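Local coordinates for SnoaL-like domain-containing protein (Burkholderia thailandensis E264, PDB 3EC9) that is of unknown function but, as a SnoaL-like member of the NTF2-like superfamily, probably binds a small molecule in the pocket between its curved sheet and helices, at residues P14-Y22 with H113-I122; T44-A52 with V65-Y76. All coordinates share one frame; numbering follows the deposited sequence. Where two conformers were deposited one is given.

Interaction 1 of 2, residues P14-Y22 with H113-I122; sequences PYQIVADHY and HVWRVDAGKI
Pro14 and Val18 of helix 14-22 face Val117 and Trp115 of strand 113-118, the helix axis passing 8.9 Å from the strand at 122° between their N-to-C directions, and a type I' turn from Asp118 to Lys121 leads into the next strand. The Tyr22 hydroxyl is gripped twice. Trp115 NE1 donates to Tyr22 OH over 2.9 Å, nearly straight and within the indole plane, while His113 ND1 lies 2.7 Å from Tyr22 OH at the imidazole edge, a bond in which either partner may be the donor. These two bonds fix the position of the hydroxyl; His113 NE2 is hydrogen-bonded to Tyr96 OH, so both imidazole nitrogens have partners. Val18 CG1, placed anti to the backbone N (chi1 169°), lies over a face of the indole in a CH-pi contact, 3.6 Å from the centroid of the Trp115 five-membered ring. At the far end of the indole, Trp115 CH2 sits over a face of the His21 ring, the planes inclined at 54°; His21 ND1 is bonded to Met33 O and His21 NE2 to a glycerol, probably from the crystallisation liquor. Towards the turn the contact is aliphatic: Pro14 CB meets Val117 CB at 3.7 Å, and Ile17 slides past Ile122, while Ile17 CD1 reaches Gly120 O at 3.5 Å. An N-terminal helix packed in this way on the concave face of a curved sheet, with an aromatic cluster of His21, Tyr22, His113 and Trp115 shared between helix and strand, is characteristic of the NTF2-like cone.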
loop_
_atom_site.group_PDB
_atom_site.type_symbol
_atom_site.label_atom_id
_atom_site.label_comp_id
_atom_site.label_asym_id
_atom_site.label_seq_id
_atom_site.Cartn_x
_atom_site.Cartn_y
_atom_site.Cartn_z
ATOM N N PRO B 14 8.620 -15.110 10.777
ATOM C CA PRO B 14 8.336 -14.391 9.517
ATOM C C PRO B 14 8.905 -12.994 9.384
ATOM O O PRO B 14 9.389 -12.604 8.318
ATOM C CB PRO B 14 6.790 -14.379 9.481
ATOM C CG PRO B 14 6.403 -15.700 10.190
ATOM C CD PRO B 14 7.424 -15.797 11.320
ATOM N N TYR B 15 8.835 -12.202 10.461
ATOM C CA TYR B 15 9.435 -10.879 10.460
ATOM C C TYR B 15 10.928 -10.935 10.060
ATOM O O TYR B 15 11.423 -10.151 9.246
ATOM C CB TYR B 15 9.266 -10.236 11.863
ATOM C CG TYR B 15 9.905 -8.869 12.064
ATOM C CD1 TYR B 15 11.249 -8.756 12.351
ATOM C CD2 TYR B 15 9.145 -7.701 11.977
ATOM C CE1 TYR B 15 11.862 -7.541 12.538
ATOM C CE2 TYR B 15 9.735 -6.467 12.168
ATOM C CZ TYR B 15 11.104 -6.386 12.439
ATOM O OH TYR B 15 11.707 -5.141 12.614
ATOM N N GLN B 16 11.663 -11.832 10.713
ATOM C CA GLN B 16 13.106 -11.989 10.448
ATOM C C GLN B 16 13.383 -12.441 9.027
ATOM O O GLN B 16 14.299 -11.935 8.347
ATOM C CB GLN B 16 13.688 -12.969 11.455
ATOM C CG GLN B 16 13.762 -12.414 12.868
ATOM C CD GLN B 16 14.282 -13.431 13.843
ATOM O OE1 GLN B 16 13.657 -14.455 14.022
ATOM N NE2 GLN B 16 15.472 -13.204 14.414
ATOM N N ILE B 17 12.584 -13.391 8.553
ATOM C CA ILE B 17 12.701 -13.891 7.191
ATOM C C ILE B 17 12.516 -12.746 6.171
ATOM O O ILE B 17 13.241 -12.616 5.191
ATOM C CB ILE B 17 11.681 -15.031 6.933
ATOM C CG1 ILE B 17 12.097 -16.237 7.787
ATOM C CG2 ILE B 17 11.575 -15.444 5.413
ATOM C CD1 ILE B 17 11.089 -17.409 7.846
ATOM N N VAL B 18 11.502 -11.911 6.399
ATOM C CA VAL B 18 11.253 -10.782 5.504
ATOM C C VAL B 18 12.334 -9.723 5.655
ATOM O O VAL B 18 12.836 -9.208 4.670
ATOM C CB VAL B 18 9.842 -10.196 5.755
ATOM C CG1 VAL B 18 9.636 -8.835 5.023
ATOM C CG2 VAL B 18 8.790 -11.219 5.331
ATOM N N ALA B 19 12.754 -9.424 6.895
ATOM C CA ALA B 19 13.911 -8.554 7.096
ATOM C C ALA B 19 15.147 -9.053 6.338
ATOM O O ALA B 19 15.879 -8.243 5.734
ATOM C CB ALA B 19 14.228 -8.406 8.597
ATOM N N ASP B 20 15.404 -10.362 6.394
ATOM C CA ASP B 20 16.542 -10.940 5.629
ATOM C C ASP B 20 16.415 -10.675 4.122
ATOM O O ASP B 20 17.389 -10.346 3.431
ATOM C CB ASP B 20 16.605 -12.436 5.815
ATOM C CG ASP B 20 17.116 -12.847 7.171
ATOM O OD1 ASP B 20 17.719 -12.034 7.902
ATOM O OD2 ASP B 20 16.944 -14.038 7.481
ATOM N N HIS B 21 15.194 -10.854 3.602
ATOM C CA HIS B 21 14.921 -10.510 2.201
ATOM C C HIS B 21 15.298 -9.060 1.884
ATOM O O HIS B 21 15.983 -8.786 0.915
ATOM C CB HIS B 21 13.460 -10.754 1.764
ATOM C CG HIS B 21 13.179 -10.187 0.430
ATOM N ND1 HIS B 21 13.471 -10.860 -0.735
ATOM C CD2 HIS B 21 12.748 -8.957 0.058
ATOM C CE1 HIS B 21 13.218 -10.071 -1.764
ATOM N NE2 HIS B 21 12.763 -8.920 -1.312
ATOM N N TYR B 22 14.824 -8.131 2.700
ATOM C CA TYR B 22 15.059 -6.718 2.437
ATOM C C TYR B 22 16.545 -6.369 2.464
ATOM O O TYR B 22 17.018 -5.615 1.630
ATOM C CB TYR B 22 14.323 -5.851 3.440
ATOM C CG TYR B 22 12.852 -5.623 3.112
ATOM C CD1 TYR B 22 12.434 -5.106 1.885
ATOM C CD2 TYR B 22 11.878 -5.872 4.066
ATOM C CE1 TYR B 22 11.042 -4.868 1.598
ATOM C CE2 TYR B 22 10.520 -5.669 3.799
ATOM C CZ TYR B 22 10.120 -5.148 2.585
ATOM O OH TYR B 22 8.788 -4.909 2.397
ATOM N N HIS B 113 4.432 -3.076 1.322
ATOM C CA HIS B 113 4.494 -4.463 0.886
ATOM C C HIS B 113 3.893 -5.363 1.950
ATOM O O HIS B 113 4.278 -5.292 3.119
ATOM C CB HIS B 113 5.919 -4.939 0.711
ATOM C CG HIS B 113 6.733 -4.106 -0.210
ATOM N ND1 HIS B 113 8.038 -3.768 0.054
ATOM C CD2 HIS B 113 6.450 -3.602 -1.434
ATOM C CE1 HIS B 113 8.515 -3.058 -0.950
ATOM N NE2 HIS B 113 7.589 -2.974 -1.881
ATOM N N VAL B 114 2.934 -6.174 1.535
ATOM C CA VAL B 114 2.317 -7.159 2.432
ATOM C C VAL B 114 2.837 -8.565 2.100
ATOM O O VAL B 114 2.790 -9.005 0.944
ATOM C CB VAL B 114 0.756 -7.149 2.342
ATOM C CG1 VAL B 114 0.160 -8.258 3.243
ATOM C CG2 VAL B 114 0.208 -5.754 2.695
ATOM N N TRP B 115 3.420 -9.201 3.112
ATOM C CA TRP B 115 4.085 -10.498 2.983
ATOM C C TRP B 115 3.359 -11.526 3.844
ATOM O O TRP B 115 2.916 -11.189 4.948
ATOM C CB TRP B 115 5.503 -10.426 3.550
ATOM C CG TRP B 115 6.415 -9.428 2.934
ATOM C CD1 TRP B 115 6.552 -8.110 3.275
ATOM C CD2 TRP B 115 7.352 -9.674 1.892
ATOM N NE1 TRP B 115 7.538 -7.520 2.506
ATOM C CE2 TRP B 115 8.033 -8.456 1.636
ATOM C CE3 TRP B 115 7.693 -10.802 1.148
ATOM C CZ2 TRP B 115 9.035 -8.352 0.667
ATOM C CZ3 TRP B 115 8.683 -10.693 0.195
ATOM C CH2 TRP B 115 9.334 -9.505 -0.041
ATOM N N ARG B 116 3.318 -12.773 3.380
ATOM C CA ARG B 116 2.828 -13.904 4.186
ATOM C C ARG B 116 3.871 -15.028 4.134
ATOM O O ARG B 116 4.376 -15.360 3.066
ATOM C CB ARG B 116 1.474 -14.411 3.666
ATOM C CG ARG B 116 0.868 -15.552 4.506
ATOM C CD ARG B 116 -0.628 -15.802 4.205
ATOM N NE ARG B 116 -0.869 -16.269 2.836
ATOM C CZ ARG B 116 -1.377 -15.540 1.838
ATOM N NH1 ARG B 116 -1.731 -14.267 2.016
ATOM N NH2 ARG B 116 -1.543 -16.100 0.649
ATOM N N VAL B 117 4.199 -15.574 5.308
ATOM C CA VAL B 117 5.138 -16.690 5.454
ATOM C C VAL B 117 4.343 -17.870 6.012
ATOM O O VAL B 117 3.485 -17.722 6.916
ATOM C CB VAL B 117 6.305 -16.284 6.379
ATOM C CG1 VAL B 117 7.279 -17.457 6.653
ATOM C CG2 VAL B 117 7.051 -15.110 5.758
ATOM N N ASP B 118 4.617 -19.051 5.461
ATOM C CA ASP B 118 4.083 -20.311 5.969
ATOM C C ASP B 118 5.242 -21.333 6.029
ATOM O O ASP B 118 5.990 -21.512 5.068
ATOM C CB ASP B 118 2.974 -20.802 5.028
ATOM C CG ASP B 118 2.262 -22.079 5.537
ATOM O OD1 ASP B 118 2.344 -22.392 6.744
ATOM O OD2 ASP B 118 1.602 -22.729 4.706
ATOM N N ALA B 119 5.404 -21.934 7.199
ATOM C CA ALA B 119 6.385 -22.998 7.394
ATOM C C ALA B 119 7.771 -22.546 6.943
ATOM O O ALA B 119 8.474 -23.265 6.249
ATOM C CB ALA B 119 5.964 -24.245 6.618
ATOM N N GLY B 120 8.138 -21.329 7.327
ATOM C CA GLY B 120 9.461 -20.796 7.070
ATOM C C GLY B 120 9.739 -20.279 5.670
ATOM O O GLY B 120 10.885 -19.930 5.357
ATOM N N LYS B 121 8.711 -20.268 4.823
ATOM C CA LYS B 121 8.874 -19.813 3.450
ATOM C C LYS B 121 7.902 -18.673 3.144
ATOM O O LYS B 121 6.719 -18.656 3.560
ATOM C CB LYS B 121 8.590 -20.930 2.469
ATOM C CG LYS B 121 9.524 -22.164 2.572
ATOM C CD LYS B 121 10.893 -21.870 2.000
ATOM C CE LYS B 121 11.691 -23.141 1.683
ATOM N NZ LYS B 121 13.101 -22.799 1.302
ATOM N N ILE B 122 8.398 -17.739 2.369
ATOM C CA ILE B 122 7.552 -16.659 1.877
ATOM C C ILE B 122 6.617 -17.221 0.802
ATOM O O ILE B 122 7.068 -17.709 -0.238
ATOM C CB ILE B 122 8.420 -15.523 1.285
ATOM C CG1 ILE B 122 9.296 -14.858 2.368
ATOM C CG2 ILE B 122 7.557 -14.458 0.595
ATOM C CD1 ILE B 122 10.391 -13.928 1.761
#

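Interaction 2 of 2, residues T44-A52 with V65-Y76; sequences TEMAGFPCA and VFRRLGEEWDGY
Cys51 packs against Val65, Arg68 and Leu69 of helix 65-72 in the apolar part of the contact: its CA lies 5.7 Å from Val65 CA, the closest backbone approach, and its SG rests between Arg68 CD and Leu69 CD2. Leu69 CD2 also touches Phe49 CZ at 4.1 Å and covers the centre of one face of the Tyr76 ring. Pro50 CG comes to the edge of the Trp73 indole. Among the polar groups, Tyr76 OH approaches the edge of the Phe49 ring, 3.3 Å from Phe49 CZ and near its plane; this hydroxyl is buried and has no hydrogen-bond partner in the model. Val65 CG1 packs against the Glu45 carboxylate, 3.6 Å from Glu45 CD, because the glutamate chain bends at chi2 (-74°); Glu45 OE2 is bonded to Trp43 NE1. Arg68 brings a guanidinium to the loop, its chain running extended from CG to NE. Pro50 O lies over a face of this group, 3.0 Å from Arg68 NH1 but too poorly angled for a hydrogen bond. Arg68 NE makes a nearly straight salt bridge to Glu72 OE1 at 3.0 Å, in the guanidinium plane but from above the carboxylate plane. The loop, built from two successive type I turns, thus closes against the helix that covers the sheet's concave side, and with an acetate near Glu45 it borders the probable ligand pocket of the NTF2-like fold.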
loop_
_atom_site.group_PDB
_atom_site.type_symbol
_atom_site.label_atom_id
_atom_site.label_comp_id
_atom_site.label_asym_id
_atom_site.label_seq_id
_atom_site.Cartn_x
_atom_site.Cartn_y
_atom_site.Cartn_z
ATOM N N THR B 44 2.744 -10.506 -6.278
ATOM C CA THR B 44 1.956 -9.568 -7.031
ATOM C C THR B 44 2.534 -8.119 -7.038
ATOM O O THR B 44 2.628 -7.436 -6.017
ATOM C CB THR B 44 0.499 -9.508 -6.548
ATOM O OG1 THR B 44 -0.053 -10.828 -6.656
ATOM C CG2 THR B 44 -0.298 -8.481 -7.350
ATOM N N GLU B 45 2.917 -7.673 -8.222
ATOM C CA GLU B 45 3.291 -6.287 -8.486
ATOM C C GLU B 45 1.951 -5.590 -8.841
ATOM O O GLU B 45 1.087 -6.170 -9.510
ATOM C CB GLU B 45 4.266 -6.199 -9.658
ATOM C CG GLU B 45 5.633 -6.799 -9.356
ATOM C CD GLU B 45 6.456 -5.945 -8.471
ATOM O OE1 GLU B 45 6.829 -4.836 -8.874
ATOM O OE2 GLU B 45 6.805 -6.398 -7.380
HETATM N N MSE B 46 1.767 -4.382 -8.306
HETATM C CA MSE B 46 0.491 -3.698 -8.443
HETATM C C MSE B 46 0.056 -3.471 -9.900
HETATM O O MSE B 46 0.875 -3.216 -10.750
HETATM C CB MSE B 46 0.549 -2.361 -7.702
HETATM C CG MSE B 46 -0.747 -1.714 -7.547
HETATM SE SE MSE B 46 -0.729 -0.088 -6.421
HETATM C CE MSE B 46 -1.885 -0.557 -4.904
ATOM N N ALA B 47 -1.262 -3.482 -10.150
ATOM C CA ALA B 47 -1.815 -3.433 -11.483
ATOM C C ALA B 47 -1.275 -2.237 -12.251
ATOM O O ALA B 47 -0.939 -2.367 -13.447
ATOM C CB ALA B 47 -3.339 -3.398 -11.393
ATOM N N GLY B 48 -1.203 -1.057 -11.613
ATOM C CA GLY B 48 -0.691 0.147 -12.292
ATOM C C GLY B 48 0.809 0.303 -12.375
ATOM O O GLY B 48 1.286 1.275 -12.967
ATOM N N PHE B 49 1.550 -0.642 -11.786
ATOM C CA PHE B 49 3.030 -0.594 -11.751
ATOM C C PHE B 49 3.564 -1.187 -13.073
ATOM O O PHE B 49 2.944 -2.112 -13.606
ATOM C CB PHE B 49 3.543 -1.364 -10.539
ATOM C CG PHE B 49 5.005 -1.121 -10.248
ATOM C CD1 PHE B 49 5.436 0.092 -9.707
ATOM C CD2 PHE B 49 5.939 -2.107 -10.501
ATOM C CE1 PHE B 49 6.779 0.276 -9.454
ATOM C CE2 PHE B 49 7.267 -1.923 -10.265
ATOM C CZ PHE B 49 7.701 -0.722 -9.742
ATOM N N PRO B 50 4.708 -0.690 -13.618
ATOM C CA PRO B 50 5.144 -1.238 -14.920
ATOM C C PRO B 50 5.350 -2.750 -14.952
ATOM O O PRO B 50 5.038 -3.402 -15.953
ATOM C CB PRO B 50 6.485 -0.534 -15.193
ATOM C CG PRO B 50 6.763 0.374 -14.032
ATOM C CD PRO B 50 5.547 0.433 -13.176
ATOM N N CYS B 51 5.863 -3.294 -13.844
ATOM C CA CYS B 51 6.031 -4.738 -13.674
ATOM C C CYS B 51 4.759 -5.528 -13.227
ATOM O O CYS B 51 4.902 -6.676 -12.770
ATOM C CB CYS B 51 7.186 -4.991 -12.720
ATOM S SG CYS B 51 8.708 -4.266 -13.384
ATOM N N ALA B 52 3.591 -4.882 -13.303
ATOM C CA ALA B 52 2.315 -5.432 -12.905
ATOM C C ALA B 52 2.191 -6.911 -13.231
ATOM O O ALA B 52 2.494 -7.350 -14.350
ATOM C CB ALA B 52 1.151 -4.696 -13.576
ATOM N N VAL B 65 10.485 -9.099 -12.865
ATOM C CA VAL B 65 10.416 -7.954 -11.954
ATOM C C VAL B 65 11.801 -7.321 -11.796
ATOM O O VAL B 65 12.053 -6.262 -12.326
ATOM C CB VAL B 65 9.796 -8.313 -10.589
ATOM C CG1 VAL B 65 9.652 -7.044 -9.687
ATOM C CG2 VAL B 65 8.446 -9.033 -10.765
ATOM N N PHE B 66 12.713 -7.985 -11.089
ATOM C CA PHE B 66 13.964 -7.326 -10.734
ATOM C C PHE B 66 14.860 -7.049 -11.925
ATOM O O PHE B 66 15.416 -5.987 -12.026
ATOM C CB PHE B 66 14.696 -8.131 -9.682
ATOM C CG PHE B 66 13.999 -8.100 -8.356
ATOM C CD1 PHE B 66 14.133 -6.989 -7.525
ATOM C CD2 PHE B 66 13.193 -9.147 -7.945
ATOM C CE1 PHE B 66 13.478 -6.940 -6.306
ATOM C CE2 PHE B 66 12.542 -9.101 -6.723
ATOM C CZ PHE B 66 12.684 -7.988 -5.910
ATOM N N ARG B 67 14.995 -8.012 -12.831
ATOM C CA ARG B 67 15.810 -7.776 -14.035
ATOM C C ARG B 67 15.258 -6.586 -14.838
ATOM O O ARG B 67 16.008 -5.754 -15.304
ATOM C CB ARG B 67 15.887 -9.029 -14.905
ATOM C CG ARG B 67 16.588 -8.783 -16.253
ATOM C CD ARG B 67 16.656 -10.045 -17.120
ATOM N NE ARG B 67 15.313 -10.424 -17.560
ATOM C CZ ARG B 67 15.055 -11.356 -18.460
ATOM N NH1 ARG B 67 16.022 -12.077 -18.962
ATOM N NH2 ARG B 67 13.802 -11.597 -18.782
ATOM N N ARG B 68 13.933 -6.536 -15.032
ATOM C CA ARG B 68 13.309 -5.477 -15.812
ATOM C C ARG B 68 13.541 -4.124 -15.141
ATOM O O ARG B 68 13.819 -3.119 -15.830
ATOM C CB ARG B 68 11.814 -5.777 -16.001
ATOM C CG ARG B 68 11.126 -4.777 -16.789
ATOM C CD ARG B 68 9.668 -5.151 -17.087
ATOM N NE ARG B 68 8.971 -3.969 -17.576
ATOM C CZ ARG B 68 7.689 -3.915 -17.857
ATOM N NH1 ARG B 68 6.932 -4.987 -17.705
ATOM N NH2 ARG B 68 7.182 -2.800 -18.346
ATOM N N LEU B 69 13.454 -4.083 -13.815
ATOM C CA LEU B 69 13.707 -2.834 -13.100
ATOM C C LEU B 69 15.122 -2.328 -13.406
ATOM O O LEU B 69 15.300 -1.122 -13.671
ATOM C CB LEU B 69 13.456 -2.944 -11.578
ATOM C CG LEU B 69 11.996 -2.986 -11.094
ATOM C CD1 LEU B 69 11.875 -3.330 -9.595
ATOM C CD2 LEU B 69 11.318 -1.680 -11.446
ATOM N N GLY B 70 16.105 -3.237 -13.365
ATOM C CA GLY B 70 17.519 -2.904 -13.640
ATOM C C GLY B 70 17.723 -2.438 -15.046
ATOM O O GLY B 70 18.556 -1.546 -15.295
ATOM N N GLU B 71 16.981 -3.011 -15.980
ATOM C CA GLU B 71 17.119 -2.638 -17.396
ATOM C C GLU B 71 16.482 -1.280 -17.711
ATOM O O GLU B 71 16.963 -0.564 -18.597
ATOM C CB GLU B 71 16.498 -3.681 -18.314
ATOM C CG GLU B 71 17.233 -5.009 -18.239
ATOM C CD GLU B 71 16.578 -6.113 -19.020
ATOM O OE1 GLU B 71 15.345 -6.089 -19.191
ATOM O OE2 GLU B 71 17.337 -7.025 -19.429
ATOM N N GLU B 72 15.374 -0.942 -17.048
ATOM C CA GLU B 72 14.551 0.203 -17.471
ATOM C C GLU B 72 14.766 1.471 -16.628
ATOM O O GLU B 72 14.363 2.559 -17.021
ATOM C CB GLU B 72 13.067 -0.212 -17.506
ATOM C CG GLU B 72 12.795 -1.272 -18.569
ATOM C CD GLU B 72 11.334 -1.680 -18.700
ATOM O OE1 GLU B 72 10.526 -1.424 -17.766
ATOM O OE2 GLU B 72 10.980 -2.202 -19.788
ATOM N N TRP B 73 15.419 1.307 -15.485
ATOM C CA TRP B 73 15.653 2.375 -14.491
ATOM C C TRP B 73 17.119 2.397 -14.099
ATOM O O TRP B 73 17.769 1.329 -14.001
ATOM C CB TRP B 73 14.834 2.115 -13.219
ATOM C CG TRP B 73 13.389 2.063 -13.451
ATOM C CD1 TRP B 73 12.672 0.962 -13.842
ATOM C CD2 TRP B 73 12.461 3.135 -13.385
ATOM N NE1 TRP B 73 11.371 1.270 -13.975
ATOM C CE2 TRP B 73 11.174 2.585 -13.667
ATOM C CE3 TRP B 73 12.551 4.500 -13.023
ATOM C CZ2 TRP B 73 10.014 3.349 -13.676
ATOM C CZ3 TRP B 73 11.376 5.260 -13.040
ATOM C CH2 TRP B 73 10.131 4.680 -13.365
ATOM N N ASP B 74 17.631 3.618 -13.898
ATOM C CA ASP B 74 18.904 3.875 -13.260
ATOM C C ASP B 74 18.681 4.106 -11.764
ATOM O O ASP B 74 17.873 4.955 -11.369
ATOM C CB ASP B 74 19.530 5.131 -13.851
ATOM C CG ASP B 74 20.967 5.365 -13.352
ATOM O OD1 ASP B 74 21.603 4.417 -12.826
ATOM O OD2 ASP B 74 21.478 6.501 -13.516
ATOM N N GLY B 75 19.340 3.301 -10.922
ATOM C CA GLY B 75 19.330 3.547 -9.503
ATOM C C GLY B 75 17.988 3.312 -8.818
ATOM O O GLY B 75 17.647 4.004 -7.836
ATOM N N TYR B 76 17.237 2.356 -9.351
ATOM C CA TYR B 76 15.969 1.964 -8.751
ATOM C C TYR B 76 16.228 1.451 -7.331
ATOM O O TYR B 76 16.978 0.497 -7.137
ATOM C CB TYR B 76 15.206 0.886 -9.561
ATOM C CG TYR B 76 13.739 0.896 -9.136
ATOM C CD1 TYR B 76 13.289 0.206 -8.003
ATOM C CD2 TYR B 76 12.812 1.648 -9.826
ATOM C CE1 TYR B 76 11.961 0.287 -7.596
ATOM C CE2 TYR B 76 11.496 1.692 -9.453
ATOM C CZ TYR B 76 11.083 1.032 -8.307
ATOM O OH TYR B 76 9.746 1.105 -7.955
#

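In the fold
The centres of the two contacts lie 21 Å apart, on opposite sides of the centre of the chain, and their nearest atoms come within about 5 Å without touching. Along the sequence interaction 2 is nested inside the loop closed by interaction 1, since 44-52 and 65-76 both fall between 14-22 and 113-122. The mixed sheet joins them, strand 121-129 neighbouring strand 41-45. Interaction 1 sets helix 14-26 on strands 106-118 and 121-129; interaction 2 joins helix 58-72 to the loop leaving strand 41-45. Glycerol and acetate bound near both contacts, though probably from the crystallisation liquor, are consistent with a pocket between them, as in other NTF2-like proteins.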